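Local coordinates for protein beta-fructofuranosidase (Bifidobacterium adolescentis, PDB 6NOB) that belongs to glycoside hydrolase family 32 and probably hydrolyses beta-fructofuranosides such as sucrose, releasing fructose, at residues R15-F20 and V65-S70; T386-A391 and P419-K424; L616-A619 and K623-A626. One frame throughout, in Å; residues are numbered along the deposited sequence.

Interaction 1 of 3, residues R15-F20 and V65-S70; sequences RQLDLF and VTVAAS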
loop_
_atom_site.group_PDB
_atom_site.type_symbol
_atom_site.label_atom_id
_atom_site.label_comp_id
_atom_site.label_asym_id
_atom_site.label_seq_id
_atom_site.Cartn_x
_atom_site.Cartn_y
_atom_site.Cartn_z
ATOM N N ARG A 15 -2.328 6.735 -29.326
ATOM C CA ARG A 15 -2.844 7.979 -29.881
ATOM C C ARG A 15 -2.558 9.194 -29.012
ATOM O O ARG A 15 -2.908 10.312 -29.407
ATOM C CB ARG A 15 -4.361 7.880 -30.097
ATOM C CG ARG A 15 -4.813 6.723 -30.969
ATOM C CD ARG A 15 -6.332 6.670 -31.021
ATOM N NE ARG A 15 -6.827 5.651 -31.938
ATOM C CZ ARG A 15 -7.089 4.395 -31.592
ATOM N NH1 ARG A 15 -6.898 3.996 -30.342
ATOM N NH2 ARG A 15 -7.543 3.538 -32.497
ATOM N N GLN A 16 -1.936 9.015 -27.850
ATOM C CA GLN A 16 -1.828 10.090 -26.878
ATOM C C GLN A 16 -0.510 9.967 -26.130
ATOM O O GLN A 16 -0.088 8.861 -25.781
ATOM C CB GLN A 16 -3.011 10.049 -25.908
ATOM C CG GLN A 16 -3.042 11.154 -24.879
ATOM C CD GLN A 16 -4.292 11.084 -24.024
ATOM O OE1 GLN A 16 -5.410 11.129 -24.539
ATOM N NE2 GLN A 16 -4.111 10.956 -22.715
ATOM N N LEU A 17 0.135 11.107 -25.891
ATOM C CA LEU A 17 1.394 11.174 -25.160
ATOM C C LEU A 17 1.179 11.996 -23.900
ATOM O O LEU A 17 0.809 13.173 -23.978
ATOM C CB LEU A 17 2.501 11.787 -26.022
ATOM C CG LEU A 17 3.842 12.050 -25.334
ATOM C CD1 LEU A 17 4.503 10.745 -24.907
ATOM C CD2 LEU A 17 4.761 12.846 -26.245
ATOM N N ASP A 18 1.410 11.381 -22.744
ATOM C CA ASP A 18 1.206 12.023 -21.453
ATOM C C ASP A 18 2.552 12.382 -20.839
ATOM O O ASP A 18 3.441 11.531 -20.740
ATOM C CB ASP A 18 0.418 11.110 -20.513
ATOM C CG ASP A 18 -1.043 11.001 -20.897
ATOM O OD1 ASP A 18 -1.357 10.266 -21.857
ATOM O OD2 ASP A 18 -1.878 11.653 -20.235
ATOM N N LEU A 19 2.700 13.641 -20.430
ATOM C CA LEU A 19 3.935 14.129 -19.832
ATOM C C LEU A 19 3.613 14.889 -18.555
ATOM O O LEU A 19 2.756 15.777 -18.557
ATOM C CB LEU A 19 4.702 15.036 -20.802
ATOM C CG LEU A 19 5.011 14.467 -22.188
ATOM C CD1 LEU A 19 5.698 15.512 -23.047
ATOM C CD2 LEU A 19 5.866 13.212 -22.084
ATOM N N PHE A 20 4.303 14.540 -17.471
ATOM C CA PHE A 20 4.176 15.235 -16.191
ATOM C C PHE A 20 5.407 16.123 -16.037
ATOM O O PHE A 20 6.497 15.644 -15.713
ATOM C CB PHE A 20 4.029 14.239 -15.047
ATOM C CG PHE A 20 2.753 13.444 -15.102
ATOM C CD1 PHE A 20 2.637 12.350 -15.944
ATOM C CD2 PHE A 20 1.664 13.801 -14.324
ATOM C CE1 PHE A 20 1.461 11.622 -16.005
ATOM C CE2 PHE A 20 0.485 13.077 -14.379
ATOM C CZ PHE A 20 0.384 11.988 -15.224
ATOM N N VAL A 65 7.989 10.372 -33.850
ATOM C CA VAL A 65 7.841 11.796 -33.601
ATOM C C VAL A 65 8.955 12.262 -32.674
ATOM O O VAL A 65 9.554 11.479 -31.931
ATOM C CB VAL A 65 6.462 12.140 -33.003
ATOM C CG1 VAL A 65 5.351 11.710 -33.945
ATOM C CG2 VAL A 65 6.295 11.485 -31.641
ATOM N N THR A 66 9.226 13.563 -32.724
ATOM C CA THR A 66 10.247 14.204 -31.908
ATOM C C THR A 66 9.560 15.082 -30.871
ATOM O O THR A 66 8.775 15.966 -31.228
ATOM C CB THR A 66 11.195 15.037 -32.772
ATOM O OG1 THR A 66 11.953 14.172 -33.627
ATOM C CG2 THR A 66 12.140 15.848 -31.901
ATOM N N VAL A 67 9.851 14.836 -29.597
ATOM C CA VAL A 67 9.268 15.583 -28.489
ATOM C C VAL A 67 10.324 16.536 -27.950
ATOM O O VAL A 67 11.448 16.118 -27.641
ATOM C CB VAL A 67 8.753 14.646 -27.384
ATOM C CG1 VAL A 67 7.952 15.429 -26.355
ATOM C CG2 VAL A 67 7.917 13.523 -27.986
ATOM N N ALA A 68 9.966 17.813 -27.837
ATOM C CA ALA A 68 10.902 18.855 -27.442
ATOM C C ALA A 68 10.360 19.598 -26.233
ATOM O O ALA A 68 9.190 19.995 -26.216
ATOM C CB ALA A 68 11.156 19.835 -28.593
ATOM N N ALA A 69 11.212 19.787 -25.228
ATOM C CA ALA A 69 10.872 20.538 -24.029
ATOM C C ALA A 69 11.772 21.760 -23.920
ATOM O O ALA A 69 12.955 21.705 -24.265
ATOM C CB ALA A 69 11.015 19.676 -22.774
ATOM N N SER A 70 11.206 22.864 -23.441
ATOM C CA SER A 70 11.977 24.072 -23.183
ATOM C C SER A 70 11.287 24.841 -22.069
ATOM O O SER A 70 10.072 25.053 -22.118
ATOM C CB SER A 70 12.105 24.939 -24.442
ATOM O OG SER A 70 13.175 25.866 -24.328
#
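In the small N-terminal beta-sandwich, Leu17 and Leu19 of one sheet meet Val67 of the sheet facing it, a compact case of side-chain packing between two facing sheets. No hydrogen bond spans the two segments, and the nearest alpha carbons, CA of Leu17 and CA of Val67, stay 9.6 Å apart. Leu17 and Val67 reach toward each other tip to tip, bringing Leu17 CD2 to 3.7 Å from Val67 CG2. Leu19 instead runs alongside the valine, pointing the other way. CG2 of the valine fork meets Leu17 alone, while Val67 CG1 sits almost equally close to both leucines, 4.0 Å from Leu19 CD1 and 4.1 Å from Leu17 CD2. With CG anti to the backbone N in Leu17 (chi1 174°) but beside it in Leu19 (chi1 -54°), the two side chains tilt toward each other, and both reach the single valine.

Strand alternation sends polar groups to the other face of 15-20. Gln16 NE2 donates to Asp18 OD1 at 3.0 Å; the acceptor lies near the plane of the Gln16 amide, and the donor reaches the syn side of the carboxylate. Asp18 OD2 is hydrogen-bonded to His54 NE2. Arg15 and Gln16 together face Ser80 in a classic beta bulge.

The leucine-bearing strand 16-23 runs between strands 52-58 and 72-80, and Leu79 of the latter packs on Leu17. Across the interface, strand 64-70 lies between strands 5-10 and 30-34; Ile7 flanks Val67, and Val31 touches both Val67 and Leu19.

Interaction 2 of 3, residues T386-A391 and P419-K424; sequences TVAVGA and PKLDVK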
loop_
_atom_site.group_PDB
_atom_site.type_symbol
_atom_site.label_atom_id
_atom_site.label_comp_id
_atom_site.label_asym_id
_atom_site.label_seq_id
_atom_site.Cartn_x
_atom_site.Cartn_y
_atom_site.Cartn_z
ATOM N N THR A 386 -16.643 -10.169 12.928
ATOM C CA THR A 386 -16.366 -8.817 12.460
ATOM C C THR A 386 -14.929 -8.439 12.803
ATOM O O THR A 386 -14.474 -8.657 13.930
ATOM C CB THR A 386 -17.336 -7.814 13.087
ATOM O OG1 THR A 386 -18.677 -8.115 12.677
ATOM C CG2 THR A 386 -16.989 -6.394 12.655
ATOM N N VAL A 387 -14.218 -7.872 11.829
ATOM C CA VAL A 387 -12.807 -7.534 11.976
ATOM C C VAL A 387 -12.605 -6.071 11.609
ATOM O O VAL A 387 -13.072 -5.621 10.556
ATOM C CB VAL A 387 -11.909 -8.429 11.101
ATOM C CG1 VAL A 387 -10.445 -8.049 11.280
ATOM C CG2 VAL A 387 -12.132 -9.903 11.431
ATOM N N ALA A 388 -11.908 -5.333 12.471
ATOM C CA ALA A 388 -11.450 -3.985 12.170
ATOM C C ALA A 388 -9.930 -3.977 12.074
ATOM O O ALA A 388 -9.246 -4.636 12.864
ATOM C CB ALA A 388 -11.913 -2.981 13.229
ATOM N N VAL A 389 -9.411 -3.240 11.095
ATOM C CA VAL A 389 -7.979 -3.147 10.833
ATOM C C VAL A 389 -7.619 -1.675 10.674
ATOM O O VAL A 389 -8.300 -0.942 9.949
ATOM C CB VAL A 389 -7.577 -3.942 9.573
ATOM C CG1 VAL A 389 -6.092 -3.813 9.309
ATOM C CG2 VAL A 389 -7.967 -5.409 9.714
ATOM N N GLY A 390 -6.559 -1.243 11.354
ATOM C CA GLY A 390 -6.132 0.141 11.273
ATOM C C GLY A 390 -4.715 0.311 11.772
ATOM O O GLY A 390 -4.199 -0.512 12.532
ATOM N N ALA A 391 -4.090 1.402 11.334
ATOM C CA ALA A 391 -2.706 1.707 11.663
ATOM C C ALA A 391 -2.637 2.828 12.693
ATOM O O ALA A 391 -3.461 3.747 12.695
ATOM C CB ALA A 391 -1.925 2.101 10.408
ATOM N N PRO A 419 -23.582 1.375 16.347
ATOM C CA PRO A 419 -22.867 0.094 16.260
ATOM C C PRO A 419 -21.489 0.197 16.896
ATOM O O PRO A 419 -20.754 1.160 16.670
ATOM C CB PRO A 419 -22.773 -0.165 14.750
ATOM C CG PRO A 419 -23.731 0.813 14.112
ATOM C CD PRO A 419 -23.765 1.993 15.025
ATOM N N LYS A 420 -21.147 -0.808 17.697
ATOM C CA LYS A 420 -19.868 -0.877 18.385
ATOM C C LYS A 420 -19.264 -2.256 18.179
ATOM O O LYS A 420 -19.965 -3.269 18.264
ATOM C CB LYS A 420 -20.021 -0.598 19.886
ATOM C CG LYS A 420 -20.740 0.704 20.218
ATOM C CD LYS A 420 -19.890 1.927 19.884
ATOM C CE LYS A 420 -20.646 3.218 20.184
ATOM N NZ LYS A 420 -19.970 4.411 19.610
ATOM N N LEU A 421 -17.963 -2.294 17.908
ATOM C CA LEU A 421 -17.248 -3.561 17.816
ATOM C C LEU A 421 -16.856 -4.008 19.219
ATOM O O LEU A 421 -16.017 -3.377 19.869
ATOM C CB LEU A 421 -16.019 -3.430 16.923
ATOM C CG LEU A 421 -15.112 -4.662 16.929
ATOM C CD1 LEU A 421 -15.834 -5.871 16.349
ATOM C CD2 LEU A 421 -13.817 -4.392 16.180
ATOM N N ASP A 422 -17.467 -5.092 19.690
ATOM C CA ASP A 422 -17.091 -5.704 20.962
ATOM C C ASP A 422 -15.813 -6.502 20.726
ATOM O O ASP A 422 -15.854 -7.631 20.233
ATOM C CB ASP A 422 -18.221 -6.584 21.487
ATOM C CG ASP A 422 -17.910 -7.196 22.842
ATOM O OD1 ASP A 422 -16.925 -6.771 23.483
ATOM O OD2 ASP A 422 -18.652 -8.108 23.265
ATOM N N VAL A 423 -14.671 -5.911 21.074
ATOM C CA VAL A 423 -13.379 -6.526 20.781
ATOM C C VAL A 423 -13.184 -7.746 21.669
ATOM O O VAL A 423 -13.208 -7.645 22.901
ATOM C CB VAL A 423 -12.235 -5.523 20.970
ATOM C CG1 VAL A 423 -10.904 -6.177 20.623
ATOM C CG2 VAL A 423 -12.466 -4.278 20.123
ATOM N N LYS A 424 -12.983 -8.908 21.043
ATOM C CA LYS A 424 -12.620 -10.125 21.757
ATOM C C LYS A 424 -11.134 -10.444 21.672
ATOM O O LYS A 424 -10.627 -11.181 22.526
ATOM C CB LYS A 424 -13.410 -11.325 21.219
ATOM C CG LYS A 424 -14.922 -11.164 21.261
ATOM C CD LYS A 424 -15.442 -11.035 22.682
ATOM C CE LYS A 424 -16.954 -11.192 22.723
ATOM N NZ LYS A 424 -17.494 -11.080 24.105
#
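Leu421 packs over Thr386 and Ala388 within one blade of the five-bladed beta-propeller characteristic of family 32 enzymes. Both strands pair with 405-415, but the curl of the sheet turns 419-424 steeply across 386-391, so Leu421 reaches over the face of the latter with no hydrogen bond between the segments.

The apolar contacts all converge on the leucine. Its CG stands anti to the backbone N (chi1 172°), which carries the forked end toward 386-391, and the two methyls divide the work. CD2 lies 3.8 Å from Ala388 CB; CD1 is 3.9 Å from Thr386 CG2, the leucine and threonine lying antiparallel, flank to flank. Leu379 of strand 377-382 touches both Thr386 and Ala388, and Leu363 of strand 357-365, in another sheet, also packs on Ala388, so the small patch belongs to a wider buried apolar layer.

Polar interactions involve other atoms of these residues and their neighbours. Thr386 turns its methyl to the leucine, and its OG1 is hydrogen-bonded to Gln381 NE2. Lys420 NZ bonds to the carbonyl oxygen of Pro361. Farther along the same strand, Lys424 NZ makes a salt bridge of 3.3 Å to Asp422 OD2, weak as a hydrogen bond.

Interaction 3 of 3, residues L616-A619 and K623-A626; sequences LRIA and KIDA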
loop_
_atom_site.group_PDB
_atom_site.type_symbol
_atom_site.label_atom_id
_atom_site.label_comp_id
_atom_site.label_asym_id
_atom_site.label_seq_id
_atom_site.Cartn_x
_atom_site.Cartn_y
_atom_site.Cartn_z
ATOM N N LEU A 616 20.139 -19.636 1.224
ATOM C CA LEU A 616 19.325 -19.937 2.394
ATOM C C LEU A 616 20.048 -20.974 3.239
ATOM O O LEU A 616 20.484 -22.007 2.720
ATOM C CB LEU A 616 17.945 -20.456 1.986
ATOM C CG LEU A 616 17.103 -21.080 3.098
ATOM C CD1 LEU A 616 16.684 -20.023 4.113
ATOM C CD2 LEU A 616 15.891 -21.787 2.516
ATOM N N ARG A 617 20.176 -20.701 4.535
ATOM C CA ARG A 617 20.910 -21.563 5.450
ATOM C C ARG A 617 20.011 -21.899 6.628
ATOM O O ARG A 617 19.421 -20.999 7.235
ATOM C CB ARG A 617 22.201 -20.885 5.922
ATOM C CG ARG A 617 23.182 -21.801 6.629
ATOM C CD ARG A 617 24.565 -21.166 6.704
ATOM N NE ARG A 617 25.254 -21.197 5.416
ATOM C CZ ARG A 617 26.179 -22.094 5.084
ATOM N NH1 ARG A 617 26.529 -23.040 5.947
ATOM N NH2 ARG A 617 26.753 -22.046 3.890
ATOM N N ILE A 618 19.898 -23.189 6.944
ATOM C CA ILE A 618 18.966 -23.676 7.953
ATOM C C ILE A 618 19.716 -24.576 8.924
ATOM O O ILE A 618 20.448 -25.478 8.502
ATOM C CB ILE A 618 17.783 -24.437 7.322
ATOM C CG1 ILE A 618 17.069 -23.559 6.296
ATOM C CG2 ILE A 618 16.810 -24.906 8.393
ATOM C CD1 ILE A 618 16.225 -24.339 5.321
ATOM N N ALA A 619 19.529 -24.330 10.218
ATOM C CA ALA A 619 20.118 -25.151 11.263
ATOM C C ALA A 619 19.200 -25.129 12.473
ATOM O O ALA A 619 18.543 -24.123 12.753
ATOM C CB ALA A 619 21.518 -24.663 11.650
ATOM N N LYS A 623 15.155 -31.176 15.360
ATOM C CA LYS A 623 15.103 -31.890 14.093
ATOM C C LYS A 623 14.346 -31.076 13.052
ATOM O O LYS A 623 13.327 -30.448 13.358
ATOM C CB LYS A 623 14.446 -33.262 14.257
ATOM C CG LYS A 623 14.454 -34.093 12.981
ATOM C CD LYS A 623 13.224 -34.986 12.883
ATOM C CE LYS A 623 13.345 -35.985 11.736
ATOM N NZ LYS A 623 12.742 -37.306 12.074
ATOM N N ILE A 624 14.861 -31.085 11.826
ATOM C CA ILE A 624 14.186 -30.502 10.672
ATOM C C ILE A 624 13.510 -31.638 9.917
ATOM O O ILE A 624 14.176 -32.582 9.475
ATOM C CB ILE A 624 15.167 -29.737 9.768
ATOM C CG1 ILE A 624 15.802 -28.573 10.533
ATOM C CG2 ILE A 624 14.461 -29.224 8.521
ATOM C CD1 ILE A 624 17.217 -28.254 10.103
ATOM N N ASP A 625 12.185 -31.560 9.780
ATOM C CA ASP A 625 11.442 -32.642 9.143
ATOM C C ASP A 625 11.576 -32.600 7.624
ATOM O O ASP A 625 11.822 -33.631 6.989
ATOM C CB ASP A 625 9.967 -32.586 9.552
ATOM C CG ASP A 625 9.694 -33.302 10.867
ATOM O OD1 ASP A 625 10.453 -34.231 11.217
ATOM O OD2 ASP A 625 8.712 -32.936 11.549
ATOM N N ALA A 626 11.421 -31.422 7.022
ATOM C CA ALA A 626 11.434 -31.321 5.569
ATOM C C ALA A 626 11.794 -29.902 5.159
ATOM O O ALA A 626 11.577 -28.945 5.909
ATOM C CB ALA A 626 10.082 -31.722 4.966
#
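Ile618 and Ile624 meet where the C-terminal beta-sandwich of the family 32 fold turns from one sheet to the other. The two strands, 614-620 and 624-632, follow each other closely but pair in different sheets, which makes the connection a beta-arch; its two arms touch chiefly through side chains, with no hydrogen bond between the segments.

The isoleucines cross obliquely, and each offers a different branch. Ile624 uses the end of its long arm, CD1, and Ile618 the short branch CG2, the two methyls lying 3.8 Å apart. In Ile618 this branch is anti to the backbone N, while CG1 lies beside that nitrogen (chi1 -56°) and takes the longer arm in another direction. Ile624 CD1 also approaches the main chain, 4.4 Å from Ala619 C, the CB of that alanine turning away. Met511 of strand 510-515 adds to the packing on Ile624, and Val524 and Met534, one from each sheet, touch Ile618.

Charged groups lie apart from this apolar meeting. Arg617 NH1 is bridged to both Asp507 and Asp510 and NH2 to Glu615, which fixes the guanidinium; the arginine probably offsets the crowding of the three acids. On the other segment, Asp625 and Ala626 face His525 in a classic beta bulge, and Lys623 NZ stands 3.9 Å from Asp625 OD1, a long salt bridge.

In the fold
All three contacts are apolar joins between strands that share no hydrogen bonds with each other, but they differ in topology. Interactions 1 and 3 tie the facing sheets of two separate sandwiches, interaction 1 across 44 intervening residues and interaction 3 across three; interaction 2 folds a curled sheet back on itself, between strands that both pair with 405-415. The touching residues of interactions 1 and 2 are all buried, whereas interaction 3 is partly buried, at the turn of an arch. Polar and charged groups lie off the apolar contact, on the other strand face in interaction 1 and largely on nearby residues in interactions 2 and 3. No elements are shared: centres lie 38 to 55 Å apart.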